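Long-range contacts in putative invasin (Yersinia pseudotuberculosis IP 31758, PDB 5N40), which probably acts as a surface adhesin of the invasin family, built of immunoglobulin-like domains and a C-type lectin-like domain: residues A23-T34 and L67-T78; I119-A129 and G182-G193. The protein carries 1 engineered substitution. All blocks are in the same frame, centred on the assembly; numbering follows the deposited sequence.

Contact 1. Residues A23-T34 and L67-T78; sequences ANGSDTSVVTLT and LYTATLTAGTLT
T32 and T69 face each other as a non-hydrogen-bonded pair of the antiparallel strands 28-34 and 67-73, side by side. The methyl CG2 of T69 rests 3.4 Å from OG1 of T32. T69 turns this methyl anti to its carbonyl carbon, beside the backbone N (chi1 60°), while its hydroxyl bonds Q63. The next pair on the same face sets the CD1 methyl of L67 3.7 Å from OG1 of T34. Toward the other end T28 and T73 run alongside, methyl CG2 of T28 to OG1 of T73 at 3.6 Å. On the face of S29, V31, L33, Y68, A70 and L72 the L33 side chain leaves anti to its backbone N (chi1 171°) and sets CD2 4.1 Å from Y68 CD1. The Y68 hydroxyl bonds V43 and Q46, while L33 and the ring both touch V48. Beyond the strands, N24 OD1 accepts from S26 N above its carbonyl plane, an Asx turn, and from D27 N in that plane at 2.8 Å. N24 ND2 in turn reaches D27 OD1 from above the carboxylate plane, and D27 OD2 takes E22 N. D27 O takes A74 N at 2.8 Å, and a water joins A23 O to T76 O. Six backbone bonds tie the strands between S29 and L33. The chemistry is thus two-sided: threonines, V30 and L67 line the more exposed face; aliphatic and aromatic groups turn inward, S29 being the polar exception with its hydroxyl bonded to P18 O; and the N24 carboxamide, OD1 held by two backbone N-H groups, shapes the turn into strand 28-34.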
loop_
_atom_site.group_PDB
_atom_site.type_symbol
_atom_site.label_atom_id
_atom_site.label_comp_id
_atom_site.label_asym_id
_atom_site.label_seq_id
_atom_site.Cartn_x
_atom_site.Cartn_y
_atom_site.Cartn_z
ATOM N N ALA A 23 -11.037 -24.190 0.114
ATOM C CA ALA A 23 -10.317 -24.071 1.386
ATOM C C ALA A 23 -11.089 -23.180 2.363
ATOM O O ALA A 23 -10.630 -22.114 2.779
ATOM C CB ALA A 23 -8.913 -23.524 1.148
ATOM N N ASN A 24 -12.281 -23.654 2.744
ATOM C CA ASN A 24 -13.204 -22.888 3.574
ATOM C C ASN A 24 -13.508 -23.559 4.913
ATOM O O ASN A 24 -14.403 -23.099 5.635
ATOM C CB ASN A 24 -14.508 -22.637 2.813
ATOM C CG ASN A 24 -15.242 -23.925 2.456
ATOM O OD1 ASN A 24 -14.894 -25.009 2.940
ATOM N ND2 ASN A 24 -16.263 -23.808 1.614
ATOM N N GLY A 25 -12.790 -24.618 5.269
ATOM C CA GLY A 25 -13.005 -25.294 6.532
ATOM C C GLY A 25 -14.278 -26.102 6.622
ATOM O O GLY A 25 -14.596 -26.602 7.708
ATOM N N SER A 26 -15.018 -26.252 5.518
ATOM C CA SER A 26 -16.307 -26.933 5.575
ATOM C C SER A 26 -16.610 -27.829 4.383
ATOM O O SER A 26 -17.386 -28.774 4.555
ATOM C CB SER A 26 -17.444 -25.915 5.717
ATOM O OG SER A 26 -17.477 -25.030 4.613
ATOM N N ASP A 27 -16.061 -27.580 3.193
ATOM C CA ASP A 27 -16.322 -28.465 2.055
ATOM C C ASP A 27 -15.819 -29.871 2.362
ATOM O O ASP A 27 -14.808 -30.051 3.037
ATOM C CB ASP A 27 -15.629 -27.947 0.789
ATOM C CG ASP A 27 -16.416 -26.866 0.067
ATOM O OD1 ASP A 27 -17.427 -26.378 0.608
ATOM O OD2 ASP A 27 -16.004 -26.500 -1.057
ATOM N N THR A 28 -16.517 -30.882 1.836
ATOM C CA THR A 28 -16.188 -32.267 2.143
ATOM C C THR A 28 -16.007 -33.083 0.868
ATOM O O THR A 28 -16.490 -32.721 -0.214
ATOM C CB THR A 28 -17.269 -32.921 3.021
ATOM O OG1 THR A 28 -18.535 -32.867 2.352
ATOM C CG2 THR A 28 -17.366 -32.207 4.361
ATOM N N SER A 29 -15.285 -34.194 1.025
ATOM C CA SER A 29 -15.086 -35.184 -0.022
ATOM C C SER A 29 -15.045 -36.568 0.606
ATOM O O SER A 29 -14.569 -36.741 1.727
ATOM C CB SER A 29 -13.790 -34.935 -0.803
ATOM O OG SER A 29 -13.609 -35.925 -1.803
ATOM N N VAL A 30 -15.555 -37.561 -0.118
ATOM C CA VAL A 30 -15.565 -38.939 0.361
ATOM C C VAL A 30 -14.381 -39.667 -0.250
ATOM O O VAL A 30 -14.211 -39.681 -1.476
ATOM C CB VAL A 30 -16.892 -39.646 0.028
ATOM C CG1 VAL A 30 -16.805 -41.141 0.340
ATOM C CG2 VAL A 30 -18.032 -39.015 0.820
ATOM N N VAL A 31 -13.556 -40.260 0.607
ATOM C CA VAL A 31 -12.413 -41.058 0.191
ATOM C C VAL A 31 -12.816 -42.519 0.291
ATOM O O VAL A 31 -13.299 -42.963 1.340
ATOM C CB VAL A 31 -11.181 -40.763 1.062
ATOM C CG1 VAL A 31 -9.986 -41.578 0.604
ATOM C CG2 VAL A 31 -10.867 -39.277 1.046
ATOM N N THR A 32 -12.649 -43.260 -0.803
ATOM C CA THR A 32 -13.060 -44.656 -0.878
ATOM C C THR A 32 -11.860 -45.514 -1.240
ATOM O O THR A 32 -11.242 -45.320 -2.292
ATOM C CB THR A 32 -14.180 -44.851 -1.903
ATOM O OG1 THR A 32 -15.333 -44.104 -1.496
ATOM C CG2 THR A 32 -14.569 -46.330 -2.019
ATOM N N LEU A 33 -11.530 -46.447 -0.357
ATOM C CA LEU A 33 -10.605 -47.522 -0.668
ATOM C C LEU A 33 -11.398 -48.737 -1.116
ATOM O O LEU A 33 -12.321 -49.167 -0.422
ATOM C CB LEU A 33 -9.760 -47.889 0.551
ATOM C CG LEU A 33 -8.900 -49.145 0.422
ATOM C CD1 LEU A 33 -7.734 -48.922 -0.540
ATOM C CD2 LEU A 33 -8.403 -49.596 1.793
ATOM N N THR A 34 -11.019 -49.293 -2.261
ATOM C CA THR A 34 -11.508 -50.594 -2.718
ATOM C C THR A 34 -10.343 -51.558 -2.530
ATOM O O THR A 34 -9.381 -51.534 -3.299
ATOM C CB THR A 34 -11.980 -50.523 -4.162
ATOM O OG1 THR A 34 -13.003 -49.520 -4.261
ATOM C CG2 THR A 34 -12.536 -51.887 -4.632
ATOM N N LEU A 67 -15.101 -52.263 0.623
ATOM C CA LEU A 67 -14.964 -50.825 0.455
ATOM C C LEU A 67 -14.838 -50.174 1.824
ATOM O O LEU A 67 -15.548 -50.538 2.764
ATOM C CB LEU A 67 -16.166 -50.242 -0.292
ATOM C CG LEU A 67 -16.047 -50.105 -1.813
ATOM C CD1 LEU A 67 -15.614 -51.409 -2.474
ATOM C CD2 LEU A 67 -17.379 -49.647 -2.378
ATOM N N TYR A 68 -13.929 -49.211 1.930
ATOM C CA TYR A 68 -13.687 -48.500 3.178
ATOM C C TYR A 68 -13.691 -47.009 2.883
ATOM O O TYR A 68 -12.971 -46.554 1.990
ATOM C CB TYR A 68 -12.353 -48.916 3.807
ATOM C CG TYR A 68 -12.223 -50.401 4.054
ATOM C CD1 TYR A 68 -11.967 -51.280 3.005
ATOM C CD2 TYR A 68 -12.350 -50.926 5.334
ATOM C CE1 TYR A 68 -11.849 -52.644 3.222
ATOM C CE2 TYR A 68 -12.227 -52.291 5.561
ATOM C CZ TYR A 68 -11.969 -53.140 4.501
ATOM O OH TYR A 68 -11.844 -54.500 4.720
ATOM N N THR A 69 -14.489 -46.251 3.637
ATOM C CA THR A 69 -14.698 -44.840 3.335
ATOM C C THR A 69 -14.462 -43.964 4.557
ATOM O O THR A 69 -14.578 -44.403 5.703
ATOM C CB THR A 69 -16.112 -44.593 2.804
ATOM O OG1 THR A 69 -17.077 -45.002 3.781
ATOM C CG2 THR A 69 -16.327 -45.381 1.524
ATOM N N ALA A 70 -14.127 -42.705 4.279
ATOM C CA ALA A 70 -14.055 -41.662 5.292
ATOM C C ALA A 70 -14.355 -40.331 4.620
ATOM O O ALA A 70 -14.219 -40.184 3.403
ATOM C CB ALA A 70 -12.689 -41.618 5.984
ATOM N N THR A 71 -14.785 -39.365 5.423
ATOM C CA THR A 71 -15.064 -38.022 4.932
ATOM C C THR A 71 -13.874 -37.122 5.249
ATOM O O THR A 71 -13.460 -37.021 6.408
ATOM C CB THR A 71 -16.343 -37.463 5.553
ATOM O OG1 THR A 71 -17.461 -38.265 5.150
ATOM C CG2 THR A 71 -16.578 -36.014 5.117
ATOM N N LEU A 72 -13.330 -36.486 4.216
ATOM C CA LEU A 72 -12.354 -35.426 4.383
ATOM C C LEU A 72 -13.076 -34.089 4.417
ATOM O O LEU A 72 -13.969 -33.836 3.607
ATOM C CB LEU A 72 -11.341 -35.428 3.237
ATOM C CG LEU A 72 -10.275 -34.336 3.335
ATOM C CD1 LEU A 72 -9.015 -34.889 3.938
ATOM C CD2 LEU A 72 -9.989 -33.715 1.989
ATOM N N THR A 73 -12.674 -33.232 5.349
ATOM C CA THR A 73 -13.172 -31.869 5.419
ATOM C C THR A 73 -12.015 -30.922 5.137
ATOM O O THR A 73 -10.936 -31.073 5.710
ATOM C CB THR A 73 -13.795 -31.574 6.789
ATOM O OG1 THR A 73 -14.921 -32.446 6.992
ATOM C CG2 THR A 73 -14.263 -30.124 6.882
ATOM N N ALA A 74 -12.240 -29.966 4.240
ATOM C CA ALA A 74 -11.204 -29.005 3.907
ATOM C C ALA A 74 -10.735 -28.272 5.157
ATOM O O ALA A 74 -11.495 -28.054 6.103
ATOM C CB ALA A 74 -11.724 -28.000 2.883
ATOM N N GLY A 75 -9.461 -27.915 5.167
ATOM C CA GLY A 75 -8.958 -26.876 6.044
ATOM C C GLY A 75 -9.108 -25.520 5.394
ATOM O O GLY A 75 -9.970 -25.306 4.535
ATOM N N THR A 76 -8.234 -24.592 5.783
ATOM C CA THR A 76 -8.237 -23.249 5.217
ATOM C C THR A 76 -6.984 -22.947 4.397
ATOM O O THR A 76 -6.778 -21.793 4.000
ATOM C CB THR A 76 -8.408 -22.225 6.338
ATOM O OG1 THR A 76 -7.530 -22.549 7.418
ATOM C CG2 THR A 76 -9.844 -22.243 6.839
ATOM N N LEU A 77 -6.168 -23.957 4.098
ATOM C CA LEU A 77 -4.975 -23.805 3.275
ATOM C C LEU A 77 -5.219 -24.403 1.896
ATOM O O LEU A 77 -5.654 -25.552 1.781
ATOM C CB LEU A 77 -3.768 -24.489 3.921
ATOM C CG LEU A 77 -3.409 -23.998 5.322
ATOM C CD1 LEU A 77 -2.274 -24.828 5.916
ATOM C CD2 LEU A 77 -3.057 -22.530 5.280
ATOM N N THR A 78 -4.922 -23.625 0.857
ATOM C CA THR A 78 -5.005 -24.107 -0.512
ATOM C C THR A 78 -3.804 -24.982 -0.844
ATOM O O THR A 78 -2.725 -24.852 -0.255
ATOM C CB THR A 78 -5.060 -22.926 -1.475
ATOM O OG1 THR A 78 -3.929 -22.081 -1.235
ATOM C CG2 THR A 78 -6.327 -22.127 -1.254
HETATM O O HOH W 1 -8.690 -20.269 2.693
#

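Contact 2. Residues I119-A129 and G182-G193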
loop_
_atom_site.group_PDB
_atom_site.type_symbol
_atom_site.label_atom_id
_atom_site.label_comp_id
_atom_site.label_asym_id
_atom_site.label_seq_id
_atom_site.Cartn_x
_atom_site.Cartn_y
_atom_site.Cartn_z
ATOM N N ILE A 119 4.344 12.317 3.791
ATOM C CA ILE A 119 5.525 11.500 3.542
ATOM C C ILE A 119 6.360 11.451 4.811
ATOM O O ILE A 119 6.636 12.482 5.434
ATOM C CB ILE A 119 6.325 12.050 2.348
ATOM C CG1 ILE A 119 5.576 11.775 1.044
ATOM C CG2 ILE A 119 7.720 11.413 2.289
ATOM C CD1 ILE A 119 6.212 12.408 -0.188
ATOM N N GLY A 120 6.762 10.238 5.199
ATOM C CA GLY A 120 7.431 9.982 6.455
ATOM C C GLY A 120 6.552 9.283 7.473
ATOM O O GLY A 120 7.071 8.588 8.354
ATOM N N GLN A 121 5.239 9.474 7.383
ATOM C CA GLN A 121 4.288 8.757 8.213
ATOM C C GLN A 121 3.907 7.445 7.529
ATOM O O GLN A 121 4.181 7.231 6.349
ATOM C CB GLN A 121 3.042 9.607 8.464
ATOM C CG GLN A 121 3.287 10.878 9.252
ATOM C CD GLN A 121 2.008 11.652 9.485
ATOM O OE1 GLN A 121 1.403 12.178 8.549
ATOM N NE2 GLN A 121 1.580 11.720 10.740
ATOM N N ALA A 122 3.271 6.562 8.294
ATOM C CA ALA A 122 2.808 5.272 7.796
ATOM C C ALA A 122 1.301 5.169 7.961
ATOM O O ALA A 122 0.764 5.492 9.026
ATOM C CB ALA A 122 3.491 4.113 8.527
ATOM N N ILE A 123 0.632 4.717 6.909
ATOM C CA ILE A 123 -0.796 4.430 6.951
ATOM C C ILE A 123 -0.983 2.960 7.306
ATOM O O ILE A 123 -0.314 2.080 6.744
ATOM C CB ILE A 123 -1.465 4.769 5.607
ATOM C CG1 ILE A 123 -1.534 6.281 5.421
ATOM C CG2 ILE A 123 -2.885 4.183 5.529
ATOM C CD1 ILE A 123 -1.951 6.718 4.020
ATOM N N SER A 124 -1.890 2.695 8.239
ATOM C CA SER A 124 -2.233 1.332 8.621
ATOM C C SER A 124 -3.380 0.856 7.737
ATOM O O SER A 124 -4.469 1.434 7.766
ATOM C CB SER A 124 -2.623 1.262 10.095
ATOM O OG SER A 124 -2.832 -0.081 10.501
ATOM N N LEU A 125 -3.128 -0.181 6.949
ATOM C CA LEU A 125 -4.086 -0.704 5.985
ATOM C C LEU A 125 -4.479 -2.104 6.423
ATOM O O LEU A 125 -3.609 -2.964 6.601
ATOM C CB LEU A 125 -3.484 -0.718 4.575
ATOM C CG LEU A 125 -4.367 -1.089 3.378
ATOM C CD1 LEU A 125 -3.738 -0.551 2.106
ATOM C CD2 LEU A 125 -4.586 -2.589 3.258
ATOM N N THR A 126 -5.781 -2.326 6.608
ATOM C CA THR A 126 -6.310 -3.620 7.026
ATOM C C THR A 126 -7.223 -4.196 5.950
ATOM O O THR A 126 -8.166 -3.534 5.505
ATOM C CB THR A 126 -7.081 -3.496 8.344
ATOM O OG1 THR A 126 -6.206 -3.017 9.373
ATOM C CG2 THR A 126 -7.667 -4.836 8.757
ATOM N N VAL A 127 -6.941 -5.432 5.550
ATOM C CA VAL A 127 -7.819 -6.223 4.689
ATOM C C VAL A 127 -8.591 -7.188 5.570
ATOM O O VAL A 127 -7.991 -7.914 6.372
ATOM C CB VAL A 127 -7.018 -6.997 3.622
ATOM C CG1 VAL A 127 -7.972 -7.733 2.670
ATOM C CG2 VAL A 127 -6.079 -6.080 2.857
ATOM N N ILE A 128 -9.914 -7.215 5.416
ATOM C CA ILE A 128 -10.769 -8.167 6.114
ATOM C C ILE A 128 -11.412 -9.051 5.058
ATOM O O ILE A 128 -12.059 -8.544 4.133
ATOM C CB ILE A 128 -11.852 -7.478 6.957
ATOM C CG1 ILE A 128 -11.230 -6.456 7.909
ATOM C CG2 ILE A 128 -12.675 -8.534 7.716
ATOM C CD1 ILE A 128 -12.246 -5.607 8.634
ATOM N N ALA A 129 -11.228 -10.361 5.190
ATOM C CA ALA A 129 -11.782 -11.338 4.258
ATOM C C ALA A 129 -12.883 -12.125 4.955
ATOM O O ALA A 129 -12.696 -12.612 6.080
ATOM C CB ALA A 129 -10.699 -12.287 3.740
ATOM N N GLY A 182 -9.542 -13.310 10.099
ATOM C CA GLY A 182 -9.731 -12.920 8.719
ATOM C C GLY A 182 -9.132 -11.581 8.352
ATOM O O GLY A 182 -9.500 -11.014 7.317
ATOM N N GLN A 183 -8.209 -11.062 9.158
ATOM C CA GLN A 183 -7.644 -9.737 8.945
ATOM C C GLN A 183 -6.159 -9.810 8.609
ATOM O O GLN A 183 -5.428 -10.669 9.111
ATOM C CB GLN A 183 -7.848 -8.854 10.182
ATOM C CG GLN A 183 -9.293 -8.695 10.592
ATOM C CD GLN A 183 -9.466 -7.634 11.665
ATOM O OE1 GLN A 183 -8.518 -6.929 12.009
ATOM N NE2 GLN A 183 -10.677 -7.520 12.200
ATOM N N LEU A 184 -5.730 -8.906 7.737
ATOM C CA LEU A 184 -4.319 -8.689 7.431
ATOM C C LEU A 184 -4.065 -7.193 7.523
ATOM O O LEU A 184 -4.665 -6.423 6.768
ATOM C CB LEU A 184 -3.970 -9.211 6.034
ATOM C CG LEU A 184 -2.612 -8.795 5.459
ATOM C CD1 LEU A 184 -1.485 -9.319 6.322
ATOM C CD2 LEU A 184 -2.464 -9.276 4.020
ATOM N N THR A 185 -3.184 -6.783 8.434
ATOM C CA THR A 185 -2.846 -5.371 8.601
ATOM C C THR A 185 -1.383 -5.153 8.242
ATOM O O THR A 185 -0.502 -5.882 8.715
ATOM C CB THR A 185 -3.126 -4.887 10.026
ATOM O OG1 THR A 185 -4.534 -4.965 10.295
ATOM C CG2 THR A 185 -2.683 -3.436 10.208
ATOM N N VAL A 186 -1.131 -4.138 7.410
ATOM C CA VAL A 186 0.209 -3.834 6.930
ATOM C C VAL A 186 0.463 -2.339 7.075
ATOM O O VAL A 186 -0.462 -1.527 7.181
ATOM C CB VAL A 186 0.416 -4.273 5.464
ATOM C CG1 VAL A 186 0.177 -5.773 5.325
ATOM C CG2 VAL A 186 -0.499 -3.497 4.524
ATOM N N SER A 187 1.746 -1.990 7.067
ATOM C CA SER A 187 2.203 -0.613 7.195
ATOM C C SER A 187 2.608 -0.090 5.823
ATOM O O SER A 187 3.489 -0.664 5.169
ATOM C CB SER A 187 3.371 -0.530 8.174
ATOM O OG SER A 187 3.766 0.811 8.364
ATOM N N VAL A 188 1.971 0.999 5.394
ATOM C CA VAL A 188 2.176 1.578 4.068
ATOM C C VAL A 188 2.923 2.897 4.212
ATOM O O VAL A 188 2.516 3.761 4.998
ATOM C CB VAL A 188 0.842 1.805 3.340
ATOM C CG1 VAL A 188 1.095 2.253 1.904
ATOM C CG2 VAL A 188 -0.005 0.542 3.372
ATOM N N THR A 189 3.980 3.071 3.415
ATOM C CA THR A 189 4.771 4.297 3.395
ATOM C C THR A 189 5.085 4.675 1.951
ATOM O O THR A 189 5.009 3.851 1.039
ATOM C CB THR A 189 6.086 4.155 4.178
ATOM O OG1 THR A 189 6.823 3.034 3.674
ATOM C CG2 THR A 189 5.827 3.982 5.672
ATOM N N ASP A 190 5.477 5.934 1.759
ATOM C CA ASP A 190 5.781 6.469 0.428
ATOM C C ASP A 190 7.028 7.344 0.519
ATOM O O ASP A 190 7.003 8.530 0.185
ATOM C CB ASP A 190 4.584 7.244 -0.122
ATOM C CG ASP A 190 4.646 7.454 -1.627
ATOM O OD1 ASP A 190 5.580 6.935 -2.283
ATOM O OD2 ASP A 190 3.762 8.168 -2.160
ATOM N N PRO A 191 8.152 6.770 0.960
ATOM C CA PRO A 191 9.356 7.594 1.193
ATOM C C PRO A 191 9.880 8.297 -0.051
ATOM O O PRO A 191 10.544 9.336 0.076
ATOM C CB PRO A 191 10.373 6.581 1.739
ATOM C CG PRO A 191 9.889 5.250 1.276
ATOM C CD PRO A 191 8.395 5.346 1.257
ATOM N N ASN A 192 9.606 7.778 -1.247
ATOM C CA ASN A 192 10.035 8.401 -2.491
ATOM C C ASN A 192 8.871 9.030 -3.249
ATOM O O ASN A 192 8.964 9.242 -4.462
ATOM C CB ASN A 192 10.756 7.374 -3.365
ATOM C CG ASN A 192 11.983 6.798 -2.680
ATOM O OD1 ASN A 192 12.926 7.524 -2.373
ATOM N ND2 ASN A 192 11.970 5.495 -2.429
ATOM N N GLY A 193 7.780 9.345 -2.555
ATOM C CA GLY A 193 6.643 9.955 -3.212
ATOM C C GLY A 193 6.883 11.412 -3.561
ATOM O O GLY A 193 7.728 12.093 -2.981
HETATM O O HOH W 2 5.734 7.689 4.118
#
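Strands 123-129 and 183-189 run antiparallel, their axes 4.5 Å apart at closest and 164° between directions, with backbone bonds in both directions at I123-V188, L125-V186 and V127-L184 and a further one from A129 N to G182 O. T126 and T185, a non-hydrogen-bonded pair, bring their hydroxyls together: OG1 to OG1 is 2.7 Å, a hydrogen bond in which either may donate. In both, OG1 sits beside the backbone N and CG2 beside the carbonyl carbon (chi1 -61° and -64°); this shared rotamer lets the hydroxyls meet across the pair and leaves the T185 methyl CG2 facing S124 OG at 3.4 Å. Further along this face, I128 and Q183 lie side by side, CG1 to CG at 4.0 Å. On the other face L125 crosses V188, its CB 3.9 Å from V188 CG2, and also meets V186 CG2. This side turns inward: L125 and V127 pack on F145, V127 and L184 on M143, and V186 on F174. Where the strands part, I119 brings CG2 to 3.6 Å from D190 O and its end CD1 to 3.2 Å from G193 O, and one water links G120 N, Q121 O and D190 N. A type I turn from D190 to G193 follows. Apolar rows facing the sheet of strand 142-151, with a threonine hydroxyl pair outside, mark neighbouring strands of a beta sandwich, consistent with the bacterial immunoglobulin-like fold.

How the contacts relate
From the N terminus the chain enters contact 1 at 23-34, passes through 32 residues that include strands 48-52 and 56-63, and returns at 67-78 to close the first loop. Contact 2 opens at 119-129 and closes at 182-193 after 52 residues holding strand 142-151. The loops follow in series, neither nested nor crossed. Each strand pairing stays within its own region, the first probably immunoglobulin-like as an invasin domain 3, the second bacterial immunoglobulin-like, but the end of 67-78 reaches the next region, T76 bonding N140 and T78 bonding E205. The contact centres are 37 Å apart and their nearest atoms about 10 Å, consistent with successive units of an elongated adhesin.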